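Long-range contacts in ABC transporter, substrate binding protein (PDB 3EAF), which probably binds a solute outside the membrane and delivers it to an ABC transporter, and carries a magnesium ion: residues Lys99-Ser104 with Lys114-Tyr119; Tyr107-Leu112 with Asp123-Ala128; Ala323-Thr328 with Tyr341-His346; Ile334-Ile339 with Leu347-Val352. One frame throughout, in Å; residues are numbered along the deposited sequence.

In the fold
Interaction 1 is buried sheet architecture in the first lobe, held by straight backbone bonds between parallel strands. Interaction 2, also buried, is interleaved with it along the chain: its loop 107-112 lies between the two strands, and its helix 124-139 follows the second; a helix cap and two tyrosine rings do the work there. Interactions 3 and 4 share the long irregular connection between helix 317-326 and strand 352-357. Interaction 3 is only partly buried and is polar, joining a helix end to a turn through magnesium, water and a histidine-carboxylate pair, whereas interaction 4 is mostly packing around one tyrosine. His346 ties three of them together, bonding to Asn117 of interaction 1 and Leu112 of interaction 2.

Interaction 1. Residues Lys99-Ser104 with Lys114-Tyr119; sequences KITYIS and KPFNFY
Tyr102 O is approached by several groups at once: Phe118 N donates to it at 2.9 Å, the CA-H of Asn117 points at it, and water 1 lies 3.0 Å from this oxygen. The same water donates at 2.7 Å to Ser104 OG, which is also hydrogen-bonded to Ser106 O. Asn117 OD1 is a further acceptor near this water, whose two protons cannot serve all three oxygens at once. The ladder continues on either side of Tyr102 O, with Tyr102 N bonded to Phe116 O at 2.8 Å and Ser104 N more loosely to Phe118 O at 3.3 Å.

On one face of the sheet Asn117 and Tyr102 extend alongside each other in the same direction, and Asn117 OD1 comes 3.6 Å from Tyr102 CB with amide and ring planes 42° apart. Ile103 and Phe118 pair on the other face, where Phe118 also meets Leu324 of helix 317-326 and stacks on His346. Ahead of the strand the Phe116 ring, its CG anti to the carbonyl carbon (chi1 -80°), slips under Lys99, whose CA stands over one face 3.8 Å from the ring centroid. Lys99 has positive phi and closes helix 85-98 in a Schellman motif.

Strand 117-118 thus ends the mainly parallel sheet of the first lobe, an arrangement typical of the alpha/beta lobes of periplasmic binding proteins.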
# COMPACT_ATOMS: atom_id res chain seq x y z
N LYS A 99 4.47 -22.78 -0.49
CA LYS A 99 5.72 -22.19 0.02
C LYS A 99 6.29 -21.10 -0.88
O LYS A 99 7.49 -21.09 -1.18
CB LYS A 99 6.77 -23.27 0.31
CG LYS A 99 6.33 -24.34 1.29
CD LYS A 99 7.55 -25.00 1.93
CE LYS A 99 7.32 -26.47 2.23
NZ LYS A 99 6.23 -26.69 3.21
N ILE A 100 5.42 -20.20 -1.32
CA ILE A 100 5.81 -19.08 -2.18
C ILE A 100 5.71 -17.78 -1.39
O ILE A 100 4.62 -17.42 -0.90
CB ILE A 100 4.91 -19.01 -3.46
CG1 ILE A 100 5.08 -20.28 -4.31
CG2 ILE A 100 5.20 -17.74 -4.28
CD1 ILE A 100 4.18 -20.36 -5.55
N THR A 101 6.84 -17.08 -1.23
CA THR A 101 6.87 -15.79 -0.52
C THR A 101 6.07 -14.75 -1.33
O THR A 101 6.32 -14.55 -2.52
CB THR A 101 8.32 -15.30 -0.27
OG1 THR A 101 8.91 -16.08 0.78
CG2 THR A 101 8.34 -13.83 0.17
N TYR A 102 5.11 -14.11 -0.67
CA TYR A 102 4.17 -13.24 -1.36
C TYR A 102 4.22 -11.84 -0.76
O TYR A 102 3.82 -11.63 0.39
CB TYR A 102 2.75 -13.82 -1.25
CG TYR A 102 1.83 -13.47 -2.41
CD1 TYR A 102 1.58 -14.40 -3.41
CD2 TYR A 102 1.22 -12.23 -2.49
CE1 TYR A 102 0.75 -14.10 -4.48
CE2 TYR A 102 0.37 -11.91 -3.57
CZ TYR A 102 0.15 -12.86 -4.55
OH TYR A 102 -0.68 -12.58 -5.61
N ILE A 103 4.72 -10.89 -1.55
CA ILE A 103 4.85 -9.50 -1.12
C ILE A 103 3.88 -8.65 -1.93
O ILE A 103 4.02 -8.51 -3.16
CB ILE A 103 6.30 -8.97 -1.26
CG1 ILE A 103 7.27 -9.87 -0.49
CG2 ILE A 103 6.37 -7.51 -0.77
CD1 ILE A 103 8.76 -9.64 -0.80
N SER A 104 2.91 -8.06 -1.24
CA SER A 104 1.76 -7.46 -1.91
C SER A 104 1.66 -5.96 -1.75
O SER A 104 2.09 -5.39 -0.74
CB SER A 104 0.47 -8.12 -1.43
OG SER A 104 0.34 -8.04 -0.02
N LYS A 114 -0.88 -14.99 8.04
CA LYS A 114 -0.62 -15.94 6.96
C LYS A 114 0.89 -16.05 6.77
O LYS A 114 1.55 -15.04 6.52
CB LYS A 114 -1.31 -15.51 5.66
CG LYS A 114 -2.82 -15.27 5.78
CD LYS A 114 -3.57 -16.56 6.05
CE LYS A 114 -5.08 -16.34 6.06
NZ LYS A 114 -5.81 -17.51 6.60
N PRO A 115 1.45 -17.26 6.93
CA PRO A 115 2.91 -17.41 7.07
C PRO A 115 3.77 -16.89 5.91
O PRO A 115 4.90 -16.51 6.14
CB PRO A 115 3.10 -18.92 7.25
CG PRO A 115 1.76 -19.41 7.76
CD PRO A 115 0.77 -18.57 7.00
N PHE A 116 3.25 -16.87 4.68
CA PHE A 116 4.08 -16.48 3.54
C PHE A 116 3.78 -15.09 2.97
O PHE A 116 4.37 -14.69 1.97
CB PHE A 116 4.05 -17.56 2.44
CG PHE A 116 4.96 -18.72 2.72
CD1 PHE A 116 6.23 -18.78 2.14
CD2 PHE A 116 4.58 -19.73 3.61
CE1 PHE A 116 7.09 -19.85 2.41
CE2 PHE A 116 5.43 -20.80 3.88
CZ PHE A 116 6.70 -20.86 3.28
N ASN A 117 2.87 -14.36 3.63
CA ASN A 117 2.52 -13.01 3.20
C ASN A 117 3.23 -11.90 3.98
O ASN A 117 3.25 -11.91 5.21
CB ASN A 117 1.00 -12.80 3.24
CG ASN A 117 0.27 -13.64 2.20
OD1 ASN A 117 0.02 -13.20 1.07
ND2 ASN A 117 -0.06 -14.87 2.56
N PHE A 118 3.83 -10.97 3.23
CA PHE A 118 4.58 -9.85 3.80
C PHE A 118 4.27 -8.58 3.01
O PHE A 118 3.92 -8.64 1.83
CB PHE A 118 6.09 -10.11 3.73
CG PHE A 118 6.56 -11.31 4.51
CD1 PHE A 118 7.04 -11.17 5.81
CD2 PHE A 118 6.56 -12.58 3.92
CE1 PHE A 118 7.49 -12.28 6.53
CE2 PHE A 118 7.01 -13.70 4.63
CZ PHE A 118 7.48 -13.55 5.94
N TYR A 119 4.39 -7.43 3.67
CA TYR A 119 4.39 -6.14 2.97
C TYR A 119 5.13 -5.14 3.85
O TYR A 119 5.02 -5.21 5.07
CB TYR A 119 2.98 -5.67 2.60
CG TYR A 119 1.92 -5.83 3.68
CD1 TYR A 119 1.76 -4.87 4.68
CD2 TYR A 119 1.07 -6.94 3.70
CE1 TYR A 119 0.81 -5.01 5.68
CE2 TYR A 119 0.11 -7.09 4.70
CZ TYR A 119 -0.02 -6.13 5.68
OH TYR A 119 -0.98 -6.26 6.66
O HOH W 1 1.17 -10.42 1.03

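Interaction 2. Residues Tyr107-Leu112 with Asp123-Ala128; sequences YSAKLL and DYSTQA
Tyr107 O accepts from Tyr124 N at 2.7 Å, a bond tilted from the carbonyl plane that sets the loop 107-112 against the first turn of helix 124-139. This is a helix N-terminus with Asp123 as N-cap, placed where the chain leaves the sheet of the first lobe for the second lobe.

The cap residue faces two ways. Its CG lies between the backbone N and the carbonyl carbon (chi1 64°), which carries the carboxylate back over the helix end: Thr126 N reaches OD1 of Asp123 at 3.0 Å from above the carboxylate plane, Ser125 N adds a weak bond to that oxygen, and Thr126 OG1 donates to OD2 of Asp123 at 2.6 Å on its syn side. Ala109 CB presses on Asp123 OD1 at 3.4 Å, while Leu112 CD1 touches Asp123 CB and OD2.

The two tyrosines form an offset edge-to-face pair, the edge of Tyr107 turned to the face of Tyr124 with planes at 62°. Tyr107 CB stands almost squarely over that face, 4.0 Å from the Tyr124 centroid, and Tyr107 N also lies above it. An alanine in place of Tyr124 would probably leave a gap under Tyr107 and let its ring, otherwise held at the hydroxyl by Gln292, shift about.

In the loop, Ser108 OG accepts from Lys110 N in an ST turn and also bonds to Glu89. Ala109 N, one residue on, donates to water 2 at 2.9 Å, and Ser125 OG, itself hydrogen-bonded to Thr381, bonds to that water at 3.1 Å.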
# COMPACT_ATOMS: atom_id res chain seq x y z
N TYR A 107 -2.15 -4.08 1.72
CA TYR A 107 -1.67 -4.06 3.10
C TYR A 107 -2.76 -4.53 4.08
O TYR A 107 -2.84 -4.03 5.21
CB TYR A 107 -1.13 -2.67 3.47
CG TYR A 107 -0.20 -2.05 2.44
CD1 TYR A 107 0.91 -2.75 1.96
CD2 TYR A 107 -0.42 -0.76 1.97
CE1 TYR A 107 1.77 -2.17 1.01
CE2 TYR A 107 0.42 -0.18 1.04
CZ TYR A 107 1.51 -0.88 0.56
OH TYR A 107 2.32 -0.29 -0.37
N SER A 108 -3.59 -5.49 3.66
CA SER A 108 -4.66 -6.03 4.51
C SER A 108 -4.16 -6.66 5.81
O SER A 108 -3.25 -7.49 5.80
CB SER A 108 -5.48 -7.08 3.75
OG SER A 108 -6.37 -7.75 4.64
N ALA A 109 -4.82 -6.31 6.92
CA ALA A 109 -4.50 -6.87 8.23
C ALA A 109 -4.74 -8.38 8.30
O ALA A 109 -4.09 -9.08 9.08
CB ALA A 109 -5.28 -6.15 9.33
N LYS A 110 -5.67 -8.86 7.47
CA LYS A 110 -5.97 -10.29 7.39
C LYS A 110 -4.78 -11.16 6.93
O LYS A 110 -4.73 -12.36 7.22
CB LYS A 110 -7.21 -10.53 6.51
CG LYS A 110 -8.47 -9.86 7.06
CD LYS A 110 -9.73 -10.25 6.31
CE LYS A 110 -10.97 -9.73 7.05
NZ LYS A 110 -12.22 -9.97 6.25
N LEU A 111 -3.78 -10.55 6.30
CA LEU A 111 -2.59 -11.24 5.82
C LEU A 111 -1.59 -11.48 6.95
O LEU A 111 -0.72 -12.37 6.75
CB LEU A 111 -1.92 -10.45 4.69
CG LEU A 111 -2.73 -10.30 3.40
CD1 LEU A 111 -2.02 -9.38 2.43
CD2 LEU A 111 -2.99 -11.66 2.77
N LEU A 112 -1.65 -10.72 7.99
CA LEU A 112 -0.63 -10.73 9.04
C LEU A 112 -0.38 -12.10 9.67
O LEU A 112 0.74 -12.38 10.10
CB LEU A 112 -0.98 -9.69 10.13
CG LEU A 112 -1.02 -8.22 9.69
CD1 LEU A 112 -1.65 -7.34 10.75
CD2 LEU A 112 0.36 -7.70 9.32
N ASP A 123 -0.41 -2.57 8.37
CA ASP A 123 -1.65 -2.99 7.73
C ASP A 123 -2.57 -1.78 7.55
O ASP A 123 -2.39 -0.77 8.22
CB ASP A 123 -2.34 -4.03 8.60
CG ASP A 123 -2.76 -3.46 9.93
OD1 ASP A 123 -3.94 -3.09 10.07
OD2 ASP A 123 -1.88 -3.33 10.80
N TYR A 124 -3.56 -1.91 6.67
CA TYR A 124 -4.53 -0.85 6.37
C TYR A 124 -5.25 -0.26 7.58
O TYR A 124 -5.58 0.93 7.60
CB TYR A 124 -5.60 -1.38 5.42
CG TYR A 124 -5.21 -1.45 3.96
CD1 TYR A 124 -5.61 -2.54 3.18
CD2 TYR A 124 -4.48 -0.43 3.34
CE1 TYR A 124 -5.29 -2.62 1.83
CE2 TYR A 124 -4.14 -0.51 1.98
CZ TYR A 124 -4.55 -1.61 1.24
OH TYR A 124 -4.24 -1.70 -0.10
N SER A 125 -5.52 -1.09 8.58
CA SER A 125 -6.28 -0.66 9.76
C SER A 125 -5.44 0.23 10.67
O SER A 125 -5.87 1.32 11.06
CB SER A 125 -6.84 -1.88 10.50
OG SER A 125 -7.55 -2.73 9.62
N THR A 126 -4.22 -0.23 11.00
CA THR A 126 -3.23 0.55 11.74
C THR A 126 -2.91 1.87 11.04
O THR A 126 -2.79 2.91 11.69
CB THR A 126 -1.93 -0.24 11.93
OG1 THR A 126 -2.22 -1.50 12.55
CG2 THR A 126 -0.93 0.54 12.78
N GLN A 127 -2.76 1.82 9.71
CA GLN A 127 -2.59 3.02 8.90
C GLN A 127 -3.78 3.98 9.08
O GLN A 127 -3.58 5.17 9.36
CB GLN A 127 -2.42 2.66 7.41
CG GLN A 127 -1.05 2.06 7.06
CD GLN A 127 -0.81 1.93 5.56
OE1 GLN A 127 -0.40 0.87 5.07
NE2 GLN A 127 -1.04 3.01 4.83
N ALA A 128 -4.99 3.45 8.91
CA ALA A 128 -6.22 4.25 9.02
C ALA A 128 -6.35 4.89 10.40
O ALA A 128 -6.64 6.08 10.51
CB ALA A 128 -7.45 3.39 8.72
O HOH W 2 -6.75 -4.13 7.03

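Interaction 3. Residues Ala323-Thr328 with Tyr341-His346; sequences ALEANT and YEPGFH. With MG (magnesium ion), chain C.
The His346 ring meets Glu325 at its edge, with OE2 in the ring plane, and the Tyr341 ring takes Leu324 O at its own edge, 3.2 Å from CD2; Phe118 meets the tyrosine edge-to-face. These contacts lie beside a magnesium site that joins helix 317-326 to a loop whose type II turn runs from Glu342 to Phe345.

His346 NE2 donates to Glu325 OE2 at 2.7 Å in a nearly straight bond (168°), using the anti lone pair of the carboxylate, whose plane is turned 66° from the ring. His346 ND1 bonds to Asn117 O, and Glu325 OE1 forms a salt bridge with Lys321. An alanine at Glu325 would keep the backbone carbonyl but would probably leave His346 NE2 and Lys321 without their carboxylate partner and the imidazole less firmly oriented.

The magnesium is held by backbone oxygens, Glu325 O at 2.5 Å and Tyr341 O at 2.3 Å, together with the side-chain oxygen Asp340 OD1 and waters 3, 4 and 5. Water 3 also braces the backbone: it donates to Leu324 O at 2.6 Å and to Asn327 O, and accepts from Tyr341 N at 2.8 Å.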
# COMPACT_ATOMS: atom_id res chain seq x y z
N ALA A 323 14.02 -15.85 6.37
CA ALA A 323 14.90 -14.69 6.36
C ALA A 323 14.15 -13.40 6.67
O ALA A 323 14.65 -12.54 7.38
CB ALA A 323 15.63 -14.58 5.02
N LEU A 324 12.94 -13.26 6.11
CA LEU A 324 12.12 -12.07 6.37
C LEU A 324 11.67 -12.00 7.84
O LEU A 324 11.45 -10.92 8.37
CB LEU A 324 10.92 -12.01 5.41
CG LEU A 324 11.23 -11.66 3.95
CD1 LEU A 324 10.09 -12.09 3.02
CD2 LEU A 324 11.56 -10.18 3.78
N GLU A 325 11.56 -13.16 8.48
CA GLU A 325 11.18 -13.26 9.89
C GLU A 325 12.35 -13.10 10.87
O GLU A 325 12.14 -12.85 12.05
CB GLU A 325 10.45 -14.59 10.15
CG GLU A 325 9.05 -14.64 9.54
CD GLU A 325 8.35 -15.97 9.73
OE1 GLU A 325 9.04 -17.01 9.84
OE2 GLU A 325 7.10 -15.99 9.76
N ALA A 326 13.58 -13.24 10.37
CA ALA A 326 14.75 -13.29 11.23
C ALA A 326 15.60 -12.02 11.21
O ALA A 326 16.63 -11.97 11.88
CB ALA A 326 15.62 -14.51 10.87
N ASN A 327 15.17 -11.01 10.46
CA ASN A 327 15.97 -9.81 10.25
C ASN A 327 15.15 -8.52 10.29
O ASN A 327 13.99 -8.51 9.87
CB ASN A 327 16.70 -9.87 8.90
CG ASN A 327 17.59 -11.09 8.76
OD1 ASN A 327 17.22 -12.07 8.10
ND2 ASN A 327 18.77 -11.04 9.37
N THR A 328 15.77 -7.45 10.79
CA THR A 328 15.23 -6.11 10.68
C THR A 328 15.73 -5.47 9.39
O THR A 328 16.92 -5.53 9.09
CB THR A 328 15.63 -5.26 11.91
OG1 THR A 328 14.96 -5.78 13.06
CG2 THR A 328 15.26 -3.79 11.73
N TYR A 341 9.44 -8.45 11.27
CA TYR A 341 8.30 -9.36 11.23
C TYR A 341 8.36 -10.46 12.29
O TYR A 341 9.38 -11.12 12.45
CB TYR A 341 8.19 -10.03 9.85
CG TYR A 341 8.00 -9.09 8.69
CD1 TYR A 341 6.81 -8.36 8.53
CD2 TYR A 341 8.99 -8.94 7.72
CE1 TYR A 341 6.63 -7.51 7.45
CE2 TYR A 341 8.82 -8.10 6.64
CZ TYR A 341 7.64 -7.38 6.51
OH TYR A 341 7.48 -6.54 5.43
N GLU A 342 7.24 -10.66 12.97
CA GLU A 342 7.10 -11.72 13.95
C GLU A 342 6.48 -12.96 13.31
O GLU A 342 5.48 -12.83 12.58
CB GLU A 342 6.21 -11.21 15.09
CG GLU A 342 5.80 -12.26 16.10
CD GLU A 342 4.96 -11.70 17.24
OE1 GLU A 342 4.95 -10.46 17.43
OE2 GLU A 342 4.30 -12.50 17.93
N PRO A 343 7.03 -14.16 13.58
CA PRO A 343 6.35 -15.37 13.13
C PRO A 343 4.92 -15.40 13.69
O PRO A 343 4.74 -15.18 14.88
CB PRO A 343 7.20 -16.50 13.73
CG PRO A 343 8.56 -15.89 13.91
CD PRO A 343 8.29 -14.46 14.29
N GLY A 344 3.94 -15.62 12.83
CA GLY A 344 2.52 -15.58 13.24
C GLY A 344 1.86 -14.21 13.20
O GLY A 344 0.64 -14.11 13.31
N PHE A 345 2.65 -13.15 13.05
CA PHE A 345 2.13 -11.78 13.06
C PHE A 345 3.08 -10.84 12.32
O PHE A 345 3.91 -10.17 12.94
CB PHE A 345 1.91 -11.31 14.51
CG PHE A 345 1.00 -10.11 14.64
CD1 PHE A 345 -0.36 -10.22 14.40
CD2 PHE A 345 1.51 -8.88 15.04
CE1 PHE A 345 -1.21 -9.12 14.54
CE2 PHE A 345 0.67 -7.77 15.19
CZ PHE A 345 -0.69 -7.90 14.93
N HIS A 346 2.96 -10.79 10.99
CA HIS A 346 3.92 -10.05 10.15
C HIS A 346 3.69 -8.54 10.07
O HIS A 346 3.71 -7.97 8.98
CB HIS A 346 3.97 -10.62 8.73
CG HIS A 346 4.47 -12.03 8.65
ND1 HIS A 346 4.19 -12.86 7.58
CD2 HIS A 346 5.25 -12.75 9.49
CE1 HIS A 346 4.76 -14.03 7.78
NE2 HIS A 346 5.41 -13.99 8.93
MG MG C . 11.57 -10.60 12.85
O HOH W 3 11.81 -9.84 10.68
O HOH W 4 13.74 -10.77 14.10
O HOH W 5 10.65 -10.35 15.23

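Interaction 4. Residues Ile334-Ile339 with Leu347-Val352; sequences ITADTI and LAYRKV
Tyr349 CB lies against Asp337 CB and Thr338 O, both 3.6 Å away, and from there its side chain runs past Asp337 in the opposite direction. A chi1 of 55° sets CG between the backbone N and the carbonyl carbon; the ring beyond packs against residues 335-339. Both segments are irregular parts of the long connection that leads from helix 317-326 of the first lobe back into the second-lobe sheet at strand 352-357, consistent with one of the inter-lobe crossings of the periplasmic binding protein fold.

Asp337 O stands 3.5 Å above one face of the ring, displaced toward the rim near CD2 of Tyr349. At CE2 of Tyr349 the edge is met by Ile339 CG1, 4.0 Å away, while CE1 approaches Ala336 CB. The tip is close-packed: Tyr349 OH is 3.3 Å from Thr335 CB, with Thr335 CG2 beside it, and the hydroxyl is hydrogen-bonded to Pro120 O. The carbonyl over the ring is itself gripped, for Thr335 OG1 donates to Asp337 O at 2.7 Å from above the carbonyl plane.

Nearer strand 352-357, Ala336 CB abuts Lys351 CG and O, and that buried carbonyl oxygen has no polar partner in the model. Lys351 folds along Ala336 O toward Asp337, but Lys351 NZ and Asp337 OD2 stay beyond salt-bridge distance. The carboxylate is linked to the opposite backbone through water 6, which donates to Asp337 OD2 at 2.8 Å and accepts from Arg350 N at 2.9 Å.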
# COMPACT_ATOMS: atom_id res chain seq x y z
N ILE A 334 13.25 4.88 3.34
CA ILE A 334 12.02 5.28 2.66
C ILE A 334 10.79 5.13 3.55
O ILE A 334 9.89 5.97 3.53
CB ILE A 334 11.79 4.46 1.36
CG1 ILE A 334 12.79 4.86 0.27
CG2 ILE A 334 10.34 4.61 0.87
CD1 ILE A 334 12.75 3.94 -0.98
N THR A 335 10.77 4.04 4.33
CA THR A 335 9.63 3.73 5.20
C THR A 335 9.66 4.57 6.48
O THR A 335 10.74 5.02 6.91
CB THR A 335 9.52 2.21 5.51
OG1 THR A 335 10.71 1.74 6.15
CG2 THR A 335 9.30 1.41 4.23
N ALA A 336 8.49 4.79 7.08
CA ALA A 336 8.35 5.64 8.27
C ALA A 336 9.01 5.04 9.51
O ALA A 336 9.32 5.76 10.46
CB ALA A 336 6.86 5.95 8.55
N ASP A 337 9.22 3.73 9.50
CA ASP A 337 9.94 3.03 10.55
C ASP A 337 10.60 1.81 9.89
O ASP A 337 10.21 1.41 8.79
CB ASP A 337 8.97 2.60 11.66
CG ASP A 337 9.65 2.28 13.00
OD1 ASP A 337 10.90 2.25 13.09
OD2 ASP A 337 8.92 2.03 13.98
N THR A 338 11.62 1.24 10.54
CA THR A 338 12.25 0.03 10.04
C THR A 338 11.32 -1.17 10.13
O THR A 338 10.34 -1.16 10.90
CB THR A 338 13.57 -0.29 10.77
OG1 THR A 338 13.34 -0.29 12.18
CG2 THR A 338 14.66 0.74 10.41
N ILE A 339 11.66 -2.21 9.38
CA ILE A 339 10.79 -3.36 9.15
C ILE A 339 11.25 -4.58 9.95
O ILE A 339 12.40 -4.99 9.86
CB ILE A 339 10.78 -3.73 7.65
CG1 ILE A 339 10.09 -2.63 6.83
CG2 ILE A 339 10.09 -5.08 7.42
CD1 ILE A 339 10.63 -2.51 5.42
N LEU A 347 3.49 -7.89 11.22
CA LEU A 347 3.32 -6.43 11.27
C LEU A 347 4.67 -5.72 11.20
O LEU A 347 5.45 -5.76 12.16
CB LEU A 347 2.53 -5.99 12.51
CG LEU A 347 2.17 -4.50 12.61
CD1 LEU A 347 1.28 -4.04 11.44
CD2 LEU A 347 1.50 -4.16 13.95
N ALA A 348 4.93 -5.05 10.08
CA ALA A 348 6.27 -4.50 9.79
C ALA A 348 6.65 -3.36 10.73
O ALA A 348 7.79 -3.30 11.21
CB ALA A 348 6.37 -4.06 8.33
N TYR A 349 5.69 -2.46 10.95
CA TYR A 349 5.82 -1.29 11.83
C TYR A 349 4.44 -0.65 11.90
O TYR A 349 3.51 -1.13 11.26
CB TYR A 349 6.90 -0.30 11.35
CG TYR A 349 6.75 0.19 9.92
CD1 TYR A 349 6.11 1.40 9.64
CD2 TYR A 349 7.27 -0.54 8.85
CE1 TYR A 349 5.97 1.86 8.33
CE2 TYR A 349 7.14 -0.09 7.54
CZ TYR A 349 6.49 1.11 7.29
OH TYR A 349 6.35 1.54 5.99
N ARG A 350 4.30 0.43 12.68
CA ARG A 350 2.97 1.01 12.89
C ARG A 350 2.79 2.44 12.37
O ARG A 350 1.69 2.82 11.96
CB ARG A 350 2.57 0.97 14.38
CG ARG A 350 2.37 -0.42 14.94
CD ARG A 350 1.92 -0.40 16.40
NE ARG A 350 0.48 -0.16 16.56
CZ ARG A 350 -0.06 0.92 17.14
NH1 ARG A 350 0.72 1.89 17.61
NH2 ARG A 350 -1.38 1.02 17.26
N LYS A 351 3.86 3.23 12.39
CA LYS A 351 3.70 4.66 12.08
C LYS A 351 3.64 4.96 10.58
O LYS A 351 4.06 4.15 9.76
CB LYS A 351 4.74 5.52 12.80
CG LYS A 351 6.17 5.34 12.36
CD LYS A 351 7.09 6.22 13.22
CE LYS A 351 7.30 5.65 14.62
NZ LYS A 351 8.38 6.38 15.35
N VAL A 352 3.09 6.13 10.25
CA VAL A 352 2.93 6.57 8.87
C VAL A 352 3.27 8.04 8.73
O VAL A 352 3.30 8.77 9.72
CB VAL A 352 1.49 6.35 8.35
CG1 VAL A 352 1.17 4.87 8.24
CG2 VAL A 352 0.45 7.09 9.21
O HOH W 6 6.17 2.22 14.02